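Local coordinates for protein RNA-directed RNA polymerase (Infectious pancreatic necrosis virus, PDB 2YI9) that probably copies the double-stranded viral genome as an RNA-dependent RNA polymerase and is found both free and covalently attached to the genomic RNA, at residues N396-I401 against L558-W563; T126-L131 against E145-V150; R63-M68 against F102-Y107. All coordinates share one frame; numbering follows the deposited sequence.

Contact 1: residues N396-I401 against L558-W563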
loop_
_atom_site.group_PDB
_atom_site.type_symbol
_atom_site.label_atom_id
_atom_site.label_comp_id
_atom_site.label_asym_id
_atom_site.label_seq_id
_atom_site.Cartn_x
_atom_site.Cartn_y
_atom_site.Cartn_z
ATOM N N ASN A 396 -5.912 -26.386 -15.022
ATOM C CA ASN A 396 -5.389 -25.745 -16.236
ATOM C C ASN A 396 -5.996 -24.334 -16.472
ATOM O O ASN A 396 -6.287 -23.939 -17.599
ATOM C CB ASN A 396 -5.621 -26.690 -17.455
ATOM C CG ASN A 396 -4.866 -26.269 -18.685
ATOM O OD1 ASN A 396 -3.770 -25.713 -18.604
ATOM N ND2 ASN A 396 -5.474 -26.439 -19.839
ATOM N N THR A 397 -6.239 -23.606 -15.381
ATOM C CA THR A 397 -6.867 -22.280 -15.396
ATOM C C THR A 397 -6.166 -21.359 -14.408
ATOM O O THR A 397 -5.809 -21.781 -13.307
ATOM C CB THR A 397 -8.399 -22.396 -15.096
ATOM O OG1 THR A 397 -8.977 -23.468 -15.851
ATOM C CG2 THR A 397 -9.176 -21.093 -15.388
ATOM N N TRP A 398 -5.960 -20.101 -14.813
ATOM C CA TRP A 398 -5.374 -19.068 -13.965
ATOM C C TRP A 398 -6.508 -18.175 -13.464
ATOM O O TRP A 398 -7.284 -17.651 -14.263
ATOM C CB TRP A 398 -4.349 -18.258 -14.758
ATOM C CG TRP A 398 -3.748 -17.105 -14.007
ATOM C CD1 TRP A 398 -4.118 -15.789 -14.087
ATOM C CD2 TRP A 398 -2.619 -17.153 -13.110
ATOM N NE1 TRP A 398 -3.279 -15.015 -13.308
ATOM C CE2 TRP A 398 -2.348 -15.828 -12.703
ATOM C CE3 TRP A 398 -1.800 -18.190 -12.624
ATOM C CZ2 TRP A 398 -1.270 -15.506 -11.856
ATOM C CZ3 TRP A 398 -0.751 -17.869 -11.773
ATOM C CH2 TRP A 398 -0.505 -16.542 -11.386
ATOM N N TYR A 399 -6.610 -18.015 -12.142
ATOM C CA TYR A 399 -7.627 -17.164 -11.532
ATOM C C TYR A 399 -6.986 -16.007 -10.825
ATOM O O TYR A 399 -6.081 -16.203 -10.018
ATOM C CB TYR A 399 -8.495 -17.944 -10.520
ATOM C CG TYR A 399 -9.192 -19.134 -11.133
ATOM C CD1 TYR A 399 -10.436 -18.997 -11.750
ATOM C CD2 TYR A 399 -8.602 -20.401 -11.111
ATOM C CE1 TYR A 399 -11.071 -20.089 -12.343
ATOM C CE2 TYR A 399 -9.240 -21.502 -11.671
ATOM C CZ TYR A 399 -10.478 -21.342 -12.283
ATOM O OH TYR A 399 -11.090 -22.424 -12.871
ATOM N N SER A 400 -7.463 -14.809 -11.115
ATOM C CA SER A 400 -7.030 -13.610 -10.432
ATOM C C SER A 400 -8.221 -13.209 -9.564
ATOM O O SER A 400 -9.322 -12.958 -10.076
ATOM C CB SER A 400 -6.670 -12.503 -11.416
ATOM O OG SER A 400 -6.306 -11.351 -10.676
ATOM N N ILE A 401 -8.020 -13.246 -8.236
ATOM C CA ILE A 401 -9.056 -12.963 -7.251
ATOM C C ILE A 401 -8.694 -11.708 -6.477
ATOM O O ILE A 401 -7.525 -11.501 -6.148
ATOM C CB ILE A 401 -9.245 -14.205 -6.325
ATOM C CG1 ILE A 401 -9.752 -15.433 -7.127
ATOM C CG2 ILE A 401 -10.158 -13.926 -5.087
ATOM C CD1 ILE A 401 -9.125 -16.722 -6.701
ATOM N N LEU A 558 -2.019 -12.697 -17.382
ATOM C CA LEU A 558 -2.054 -13.069 -15.980
ATOM C C LEU A 558 -2.615 -11.986 -15.064
ATOM O O LEU A 558 -3.093 -12.297 -13.965
ATOM C CB LEU A 558 -0.626 -13.403 -15.488
ATOM C CG LEU A 558 0.126 -14.562 -16.142
ATOM C CD1 LEU A 558 1.554 -14.632 -15.599
ATOM C CD2 LEU A 558 -0.630 -15.910 -15.967
ATOM N N ASP A 559 -2.465 -10.726 -15.462
ATOM C CA ASP A 559 -2.759 -9.555 -14.625
ATOM C C ASP A 559 -2.026 -9.722 -13.291
ATOM O O ASP A 559 -2.609 -9.585 -12.218
ATOM C CB ASP A 559 -4.267 -9.283 -14.435
ATOM C CG ASP A 559 -4.513 -7.903 -13.803
ATOM O OD1 ASP A 559 -3.781 -6.941 -14.155
ATOM O OD2 ASP A 559 -5.351 -7.811 -12.894
ATOM N N LEU A 560 -0.751 -10.123 -13.377
ATOM C CA LEU A 560 0.057 -10.369 -12.202
ATOM C C LEU A 560 0.562 -9.014 -11.738
ATOM O O LEU A 560 1.528 -8.475 -12.292
ATOM C CB LEU A 560 1.198 -11.346 -12.529
ATOM C CG LEU A 560 2.092 -11.725 -11.345
ATOM C CD1 LEU A 560 1.355 -12.665 -10.393
ATOM C CD2 LEU A 560 3.382 -12.346 -11.848
ATOM N N LEU A 561 -0.164 -8.419 -10.773
ATOM C CA LEU A 561 0.120 -7.077 -10.254
ATOM C C LEU A 561 0.134 -6.041 -11.399
ATOM O O LEU A 561 0.980 -5.159 -11.417
ATOM C CB LEU A 561 1.430 -7.050 -9.419
ATOM C CG LEU A 561 1.497 -8.127 -8.312
ATOM C CD1 LEU A 561 2.762 -7.962 -7.490
ATOM C CD2 LEU A 561 0.196 -8.096 -7.417
ATOM N N GLY A 562 -0.770 -6.222 -12.363
ATOM C CA GLY A 562 -0.898 -5.348 -13.519
ATOM C C GLY A 562 -0.078 -5.748 -14.738
ATOM O O GLY A 562 -0.079 -5.024 -15.727
ATOM N N TRP A 563 0.617 -6.906 -14.698
ATOM C CA TRP A 563 1.485 -7.346 -15.802
ATOM C C TRP A 563 1.024 -8.593 -16.552
ATOM O O TRP A 563 0.534 -9.544 -15.945
ATOM C CB TRP A 563 2.934 -7.554 -15.317
ATOM C CG TRP A 563 3.496 -6.363 -14.602
ATOM C CD1 TRP A 563 3.496 -6.138 -13.252
ATOM C CD2 TRP A 563 4.072 -5.185 -15.206
ATOM N NE1 TRP A 563 4.056 -4.910 -12.974
ATOM C CE2 TRP A 563 4.416 -4.301 -14.152
ATOM C CE3 TRP A 563 4.349 -4.800 -16.532
ATOM C CZ2 TRP A 563 5.006 -3.051 -14.387
ATOM C CZ3 TRP A 563 4.960 -3.574 -16.763
ATOM C CH2 TRP A 563 5.256 -2.704 -15.702
#
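The indole of W398 lies between the two segments and meets L558 in two ways. Its NE1 donates a hydrogen bond to the backbone O of L558, 2.8 Å away. The bond arrives in the carbonyl plane, on a lone pair. It is bent at the hydrogen (148°), and the oxygen sits somewhat out of the indole plane. The side chain of the same leucine turns back over the ring. Its CD2 methyl stands 3.6 Å from the centroid of the five-membered ring, only 8° off the normal. This is a CH-pi contact squarely over one face. W398 has CG anti to its backbone N (chi1 176°), which carries the ring toward the 558-563 segment. The leucine thus meets the indole at its N-H and over one face. L560 meets the ring differently. Its CD1 comes up at the edge, near the ring plane, with W398 CZ2 4.1 Å away. Both leucines run roughly at right angles to the indole. S400 OG and D559 OD2 lie near each other without bonding. Y391 packs against W398, and its hydroxyl bonds D559 O and L561 N. I372 of helix 364-377 also touches the indole. The strand axes come within 7.7 Å, and the two strands do not pair with each other. Beyond the contact, L560 to W563 form a type I' turn, and D559 and L560 both face W563 in a G1 beta bulge. Here a beta hairpin packs on the antiparallel palm sheet of the polymerase, with the S400 side chain about 4 Å from the bound magnesium.

Contact 2: residues T126-L131 against E145-V150; sequences TLLKQL and ETLRQV
L131 and V150 meet tip to tip between two helices that run nearly antiparallel. L131 has CG anti to its carbonyl carbon (chi1 -67°), and its extended end brings CD1 to the valine. That one methyl touches both branches of V150, with CG1 and CG2 each 3.8 Å from L131 CD1. The valine is turned with CG1 anti to its backbone N (chi1 172°), and its two methyls straddle the leucine tip. L128 and L147 share another conformation. In each, CG is trans to the backbone N and the second torsion is near +60°. In both, the bond from the backbone points along the interface, and the bend brings the end of the chain inward. The two side chains cross at about a right angle, and L128 CD1 lies 3.8 Å from L147 CD1. The same L147 methyl also rests against the base of L131, 3.9 Å from its CB. So one methyl of L147 touches both L128 and L131. A looser touch joins L128 CD1 to V150 CG1.

The helix axes are 10.3 Å apart. Away from the partner helix, E145 is held by its own helix. R148 forms a salt bridge with its carboxylate, gripping it side-on, NE to OE1 and NH2 to OE2. The NH2 bond is short, 2.6 Å between R148 NH2 and E145 OE2. Q149 NE2 reaches OE2 from the anti side. Helix 580-588 lies against L127 and V150, and helix 625-645 against L131. The contact between the helices is wholly apolar, made by methyl and methylene groups. It implies that burial of aliphatic surface joins this pair, while the charged groups stay on other faces.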
loop_
_atom_site.group_PDB
_atom_site.type_symbol
_atom_site.label_atom_id
_atom_site.label_comp_id
_atom_site.label_asym_id
_atom_site.label_seq_id
_atom_site.Cartn_x
_atom_site.Cartn_y
_atom_site.Cartn_z
ATOM N N THR A 126 -2.943 15.169 -28.595
ATOM C CA THR A 126 -1.781 15.196 -29.487
ATOM C C THR A 126 -1.417 13.747 -29.864
ATOM O O THR A 126 -1.252 13.452 -31.042
ATOM C CB THR A 126 -0.610 15.976 -28.864
ATOM O OG1 THR A 126 -1.083 17.276 -28.527
ATOM C CG2 THR A 126 0.547 16.133 -29.827
ATOM N N LEU A 127 -1.347 12.849 -28.867
ATOM C CA LEU A 127 -1.062 11.439 -29.127
ATOM C C LEU A 127 -2.156 10.811 -30.014
ATOM O O LEU A 127 -1.829 10.129 -30.980
ATOM C CB LEU A 127 -0.856 10.636 -27.821
ATOM C CG LEU A 127 -0.604 9.123 -27.997
ATOM C CD1 LEU A 127 0.685 8.869 -28.785
ATOM C CD2 LEU A 127 -0.607 8.405 -26.648
ATOM N N LEU A 128 -3.435 11.102 -29.727
ATOM C CA LEU A 128 -4.563 10.610 -30.528
ATOM C C LEU A 128 -4.401 10.991 -32.020
ATOM O O LEU A 128 -4.583 10.143 -32.898
ATOM C CB LEU A 128 -5.904 11.133 -29.972
ATOM C CG LEU A 128 -7.172 10.703 -30.752
ATOM C CD1 LEU A 128 -7.365 9.195 -30.723
ATOM C CD2 LEU A 128 -8.411 11.446 -30.259
ATOM N N LYS A 129 -4.026 12.255 -32.290
ATOM C CA LYS A 129 -3.806 12.743 -33.647
ATOM C C LYS A 129 -2.612 12.035 -34.301
ATOM O O LYS A 129 -2.716 11.618 -35.453
ATOM C CB LYS A 129 -3.629 14.268 -33.656
ATOM C CG LYS A 129 -4.930 15.027 -33.445
ATOM C CD LYS A 129 -4.673 16.488 -33.086
ATOM C CE LYS A 129 -5.950 17.279 -32.996
ATOM N NZ LYS A 129 -5.715 18.662 -32.490
ATOM N N GLN A 130 -1.506 11.851 -33.546
ATOM C CA GLN A 130 -0.307 11.150 -34.036
ATOM C C GLN A 130 -0.607 9.675 -34.336
ATOM O O GLN A 130 -0.147 9.171 -35.344
ATOM C CB GLN A 130 0.876 11.297 -33.046
ATOM C CG GLN A 130 1.408 12.741 -32.950
ATOM C CD GLN A 130 1.862 13.319 -34.268
ATOM O OE1 GLN A 130 1.411 14.380 -34.697
ATOM N NE2 GLN A 130 2.695 12.611 -34.990
ATOM N N LEU A 131 -1.397 8.999 -33.477
ATOM C CA LEU A 131 -1.807 7.605 -33.711
ATOM C C LEU A 131 -2.582 7.514 -35.016
ATOM O O LEU A 131 -2.370 6.580 -35.788
ATOM C CB LEU A 131 -2.680 7.050 -32.559
ATOM C CG LEU A 131 -2.011 6.855 -31.189
ATOM C CD1 LEU A 131 -3.067 6.634 -30.117
ATOM C CD2 LEU A 131 -0.995 5.697 -31.186
ATOM N N GLU A 145 -7.418 -1.423 -33.943
ATOM C CA GLU A 145 -7.925 -1.695 -32.600
ATOM C C GLU A 145 -7.250 -0.802 -31.543
ATOM O O GLU A 145 -7.924 -0.347 -30.610
ATOM C CB GLU A 145 -7.806 -3.204 -32.269
ATOM C CG GLU A 145 -8.517 -3.663 -31.002
ATOM C CD GLU A 145 -9.994 -3.346 -30.807
ATOM O OE1 GLU A 145 -10.716 -3.108 -31.804
ATOM O OE2 GLU A 145 -10.429 -3.345 -29.632
ATOM N N THR A 146 -5.938 -0.515 -31.701
ATOM C CA THR A 146 -5.230 0.375 -30.762
ATOM C C THR A 146 -5.844 1.783 -30.823
ATOM O O THR A 146 -6.141 2.362 -29.781
ATOM C CB THR A 146 -3.717 0.415 -31.062
ATOM O OG1 THR A 146 -3.207 -0.909 -30.936
ATOM C CG2 THR A 146 -2.948 1.391 -30.137
ATOM N N LEU A 147 -6.042 2.317 -32.051
ATOM C CA LEU A 147 -6.628 3.646 -32.216
ATOM C C LEU A 147 -8.044 3.705 -31.607
ATOM O O LEU A 147 -8.348 4.638 -30.861
ATOM C CB LEU A 147 -6.640 4.068 -33.697
ATOM C CG LEU A 147 -7.260 5.457 -34.015
ATOM C CD1 LEU A 147 -6.471 6.591 -33.324
ATOM C CD2 LEU A 147 -7.335 5.682 -35.521
ATOM N N ARG A 148 -8.874 2.693 -31.893
ATOM C CA ARG A 148 -10.242 2.604 -31.377
ATOM C C ARG A 148 -10.263 2.605 -29.831
ATOM O O ARG A 148 -11.054 3.327 -29.225
ATOM C CB ARG A 148 -10.945 1.364 -31.963
ATOM C CG ARG A 148 -12.450 1.362 -31.763
ATOM C CD ARG A 148 -13.086 -0.028 -31.853
ATOM N NE ARG A 148 -12.569 -0.969 -30.843
ATOM C CZ ARG A 148 -12.911 -0.986 -29.551
ATOM N NH1 ARG A 148 -13.785 -0.102 -29.070
ATOM N NH2 ARG A 148 -12.373 -1.874 -28.730
ATOM N N GLN A 149 -9.354 1.842 -29.214
ATOM C CA GLN A 149 -9.240 1.729 -27.749
ATOM C C GLN A 149 -8.801 3.036 -27.092
ATOM O O GLN A 149 -9.355 3.409 -26.055
ATOM C CB GLN A 149 -8.299 0.582 -27.364
ATOM C CG GLN A 149 -8.957 -0.790 -27.556
ATOM C CD GLN A 149 -8.007 -1.944 -27.279
ATOM O OE1 GLN A 149 -6.844 -1.770 -26.908
ATOM N NE2 GLN A 149 -8.455 -3.156 -27.552
ATOM N N VAL A 150 -7.833 3.745 -27.703
ATOM C CA VAL A 150 -7.375 5.031 -27.157
ATOM C C VAL A 150 -8.519 6.058 -27.253
ATOM O O VAL A 150 -8.803 6.755 -26.276
ATOM C CB VAL A 150 -6.062 5.520 -27.842
ATOM C CG1 VAL A 150 -5.700 6.949 -27.397
ATOM C CG2 VAL A 150 -4.908 4.555 -27.547
#

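Contact 3: residues R63-M68 against F102-Y107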
loop_
_atom_site.group_PDB
_atom_site.type_symbol
_atom_site.label_atom_id
_atom_site.label_comp_id
_atom_site.label_asym_id
_atom_site.label_seq_id
_atom_site.Cartn_x
_atom_site.Cartn_y
_atom_site.Cartn_z
ATOM N N ARG A 63 -15.001 15.927 17.826
ATOM C CA ARG A 63 -14.005 16.220 18.841
ATOM C C ARG A 63 -13.192 17.432 18.373
ATOM O O ARG A 63 -13.056 17.688 17.153
ATOM C CB ARG A 63 -13.129 14.986 19.105
ATOM C CG ARG A 63 -13.936 13.761 19.593
ATOM C CD ARG A 63 -13.400 12.447 19.049
ATOM N NE ARG A 63 -13.453 12.382 17.579
ATOM C CZ ARG A 63 -13.017 11.365 16.845
ATOM N NH1 ARG A 63 -12.470 10.297 17.426
ATOM N NH2 ARG A 63 -13.079 11.422 15.521
ATOM N N ALA A 64 -12.711 18.214 19.345
ATOM C CA ALA A 64 -11.985 19.462 19.100
ATOM C C ALA A 64 -10.499 19.318 19.388
ATOM O O ALA A 64 -10.086 18.431 20.139
ATOM C CB ALA A 64 -12.592 20.576 19.952
ATOM N N ILE A 65 -9.687 20.153 18.728
ATOM C CA ILE A 65 -8.227 20.137 18.883
ATOM C C ILE A 65 -7.787 21.486 19.446
ATOM O O ILE A 65 -8.186 22.521 18.904
ATOM C CB ILE A 65 -7.483 19.818 17.544
ATOM C CG1 ILE A 65 -8.012 18.521 16.889
ATOM C CG2 ILE A 65 -5.937 19.760 17.753
ATOM C CD1 ILE A 65 -7.467 18.199 15.464
ATOM N N PRO A 66 -6.935 21.501 20.505
ATOM C CA PRO A 66 -6.426 22.790 21.016
ATOM C C PRO A 66 -5.641 23.546 19.949
ATOM O O PRO A 66 -5.011 22.937 19.071
ATOM C CB PRO A 66 -5.507 22.373 22.178
ATOM C CG PRO A 66 -6.029 21.000 22.604
ATOM C CD PRO A 66 -6.368 20.362 21.269
ATOM N N THR A 67 -5.671 24.881 20.024
ATOM C CA THR A 67 -4.897 25.718 19.106
ATOM C C THR A 67 -3.384 25.523 19.332
ATOM O O THR A 67 -2.966 25.018 20.381
ATOM C CB THR A 67 -5.320 27.180 19.219
ATOM O OG1 THR A 67 -5.300 27.556 20.595
ATOM C CG2 THR A 67 -6.700 27.433 18.598
ATOM N N MET A 68 -2.577 25.901 18.325
ATOM C CA MET A 68 -1.126 25.770 18.379
ATOM C C MET A 68 -0.474 26.779 19.312
ATOM O O MET A 68 -0.899 27.936 19.387
ATOM C CB MET A 68 -0.514 25.853 16.974
ATOM C CG MET A 68 -0.954 24.719 16.059
ATOM S SD MET A 68 -0.472 23.093 16.709
ATOM C CE MET A 68 -1.543 22.020 15.727
ATOM N N PHE A 102 -10.821 23.821 18.907
ATOM C CA PHE A 102 -11.776 23.983 17.808
ATOM C C PHE A 102 -11.913 22.732 16.989
ATOM O O PHE A 102 -11.021 21.883 17.008
ATOM C CB PHE A 102 -11.405 25.190 16.916
ATOM C CG PHE A 102 -11.463 26.494 17.688
ATOM C CD1 PHE A 102 -12.680 27.001 18.141
ATOM C CD2 PHE A 102 -10.296 27.165 18.033
ATOM C CE1 PHE A 102 -12.729 28.174 18.903
ATOM C CE2 PHE A 102 -10.342 28.340 18.777
ATOM C CZ PHE A 102 -11.563 28.840 19.210
ATOM N N TYR A 103 -13.044 22.610 16.278
ATOM C CA TYR A 103 -13.305 21.472 15.408
ATOM C C TYR A 103 -12.517 21.625 14.121
ATOM O O TYR A 103 -12.546 22.702 13.517
ATOM C CB TYR A 103 -14.803 21.313 15.105
ATOM C CG TYR A 103 -15.636 21.139 16.355
ATOM C CD1 TYR A 103 -15.505 20.006 17.153
ATOM C CD2 TYR A 103 -16.545 22.117 16.754
ATOM C CE1 TYR A 103 -16.249 19.855 18.325
ATOM C CE2 TYR A 103 -17.328 21.956 17.898
ATOM C CZ TYR A 103 -17.174 20.822 18.681
ATOM O OH TYR A 103 -17.913 20.650 19.824
ATOM N N PRO A 104 -11.770 20.579 13.720
ATOM C CA PRO A 104 -10.997 20.672 12.454
ATOM C C PRO A 104 -11.892 20.566 11.220
ATOM O O PRO A 104 -12.965 19.966 11.274
ATOM C CB PRO A 104 -10.046 19.470 12.525
ATOM C CG PRO A 104 -10.806 18.442 13.344
ATOM C CD PRO A 104 -11.591 19.266 14.377
ATOM N N LYS A 105 -11.438 21.147 10.106
ATOM C CA LYS A 105 -12.148 21.117 8.831
ATOM C C LYS A 105 -11.146 20.791 7.736
ATOM O O LYS A 105 -10.042 21.355 7.712
ATOM C CB LYS A 105 -12.834 22.463 8.514
ATOM C CG LYS A 105 -14.048 22.777 9.371
ATOM C CD LYS A 105 -13.717 23.713 10.529
ATOM C CE LYS A 105 -14.898 23.846 11.458
ATOM N NZ LYS A 105 -14.548 24.575 12.723
ATOM N N TYR A 106 -11.536 19.890 6.824
ATOM C CA TYR A 106 -10.677 19.507 5.727
ATOM C C TYR A 106 -11.471 19.533 4.415
ATOM O O TYR A 106 -12.469 18.828 4.286
ATOM C CB TYR A 106 -10.023 18.128 5.997
ATOM C CG TYR A 106 -9.380 17.527 4.768
ATOM C CD1 TYR A 106 -8.276 18.132 4.167
ATOM C CD2 TYR A 106 -9.920 16.394 4.160
ATOM C CE1 TYR A 106 -7.712 17.612 3.006
ATOM C CE2 TYR A 106 -9.354 15.856 3.007
ATOM C CZ TYR A 106 -8.244 16.464 2.441
ATOM O OH TYR A 106 -7.703 15.966 1.296
ATOM N N TYR A 107 -11.022 20.359 3.454
ATOM C CA TYR A 107 -11.674 20.502 2.146
ATOM C C TYR A 107 -10.750 20.050 1.043
ATOM O O TYR A 107 -9.832 20.768 0.666
ATOM C CB TYR A 107 -12.143 21.946 1.892
ATOM C CG TYR A 107 -13.032 22.438 3.005
ATOM C CD1 TYR A 107 -14.376 22.071 3.062
ATOM C CD2 TYR A 107 -12.508 23.155 4.071
ATOM C CE1 TYR A 107 -15.183 22.453 4.133
ATOM C CE2 TYR A 107 -13.307 23.559 5.134
ATOM C CZ TYR A 107 -14.635 23.189 5.173
ATOM O OH TYR A 107 -15.404 23.610 6.221
#
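The rings of F102 and Y103 are both met at their edges by the 63-68 segment. At the F102 ring, the CG2 methyl of T67 lies in the ring plane, 3.6 Å from F102 CD2. T67 puts CG2 anti to its carbonyl carbon (chi1 51° for OG1), which turns the methyl to the ring. At the Y103 ring, the backbone O of R63 lies in the plane of the ring, 3.4 Å from Y103 CD1. The amide N of A64 approaches the same ring obliquely, and A64 CB is 4.1 Å from Y103 CE1.

P104 continues the row. Its CD is 3.5 Å from R63 O, so that oxygen has both a tyrosine edge and a proline methylene beside it. Q463 also donates a hydrogen bond to it. The P104 ring and the I65 side chain cross at about a right angle, P104 CG to I65 CD1.

Between these side chains the backbones pair as an antiparallel bridge. I65 and F102 are a hydrogen-bonded pair. I65 N donates to F102 O at 2.8 Å, nearly straight (172°), and F102 N donates back to I65 O. The CA of A64 adds a CA-H...O contact to F102 O. Strand 100-102 thereby forms one outer strand of a three-stranded antiparallel sheet, with 65-72 at its centre.

The pairing ends after F102, and the chain leaves as a loop. K105 NZ bonds Y103 O there, 2.9 Å away. R63 points away, and its guanidinium bonds L789 O and S456 OG. P104 packs on L458 and comes close to I252, part of a predicted GTP site.

Contacts 1 and 2 are buried, while contact 3 is partly buried and has exposed aromatic residues. Contact 1 joins two separate sheets close to the magnesium. Contact 2 joins two neighbouring helices and lies away from the annotated sites. Contact 3 pairs strands of one sheet. Their chemistry follows these places. Backbone hydrogen bonding carries contact 3, one indole-to-backbone bond with apolar packing carries contact 1, and contact 2 has aliphatic groups alone. None of the three shares an element with another. Contacts 1 and 3 lie on opposite sides of the chain's centre, their own centres about 45 Å apart. Contacts 1 and 2 are nearer, about 27 Å between centres, yet do not touch.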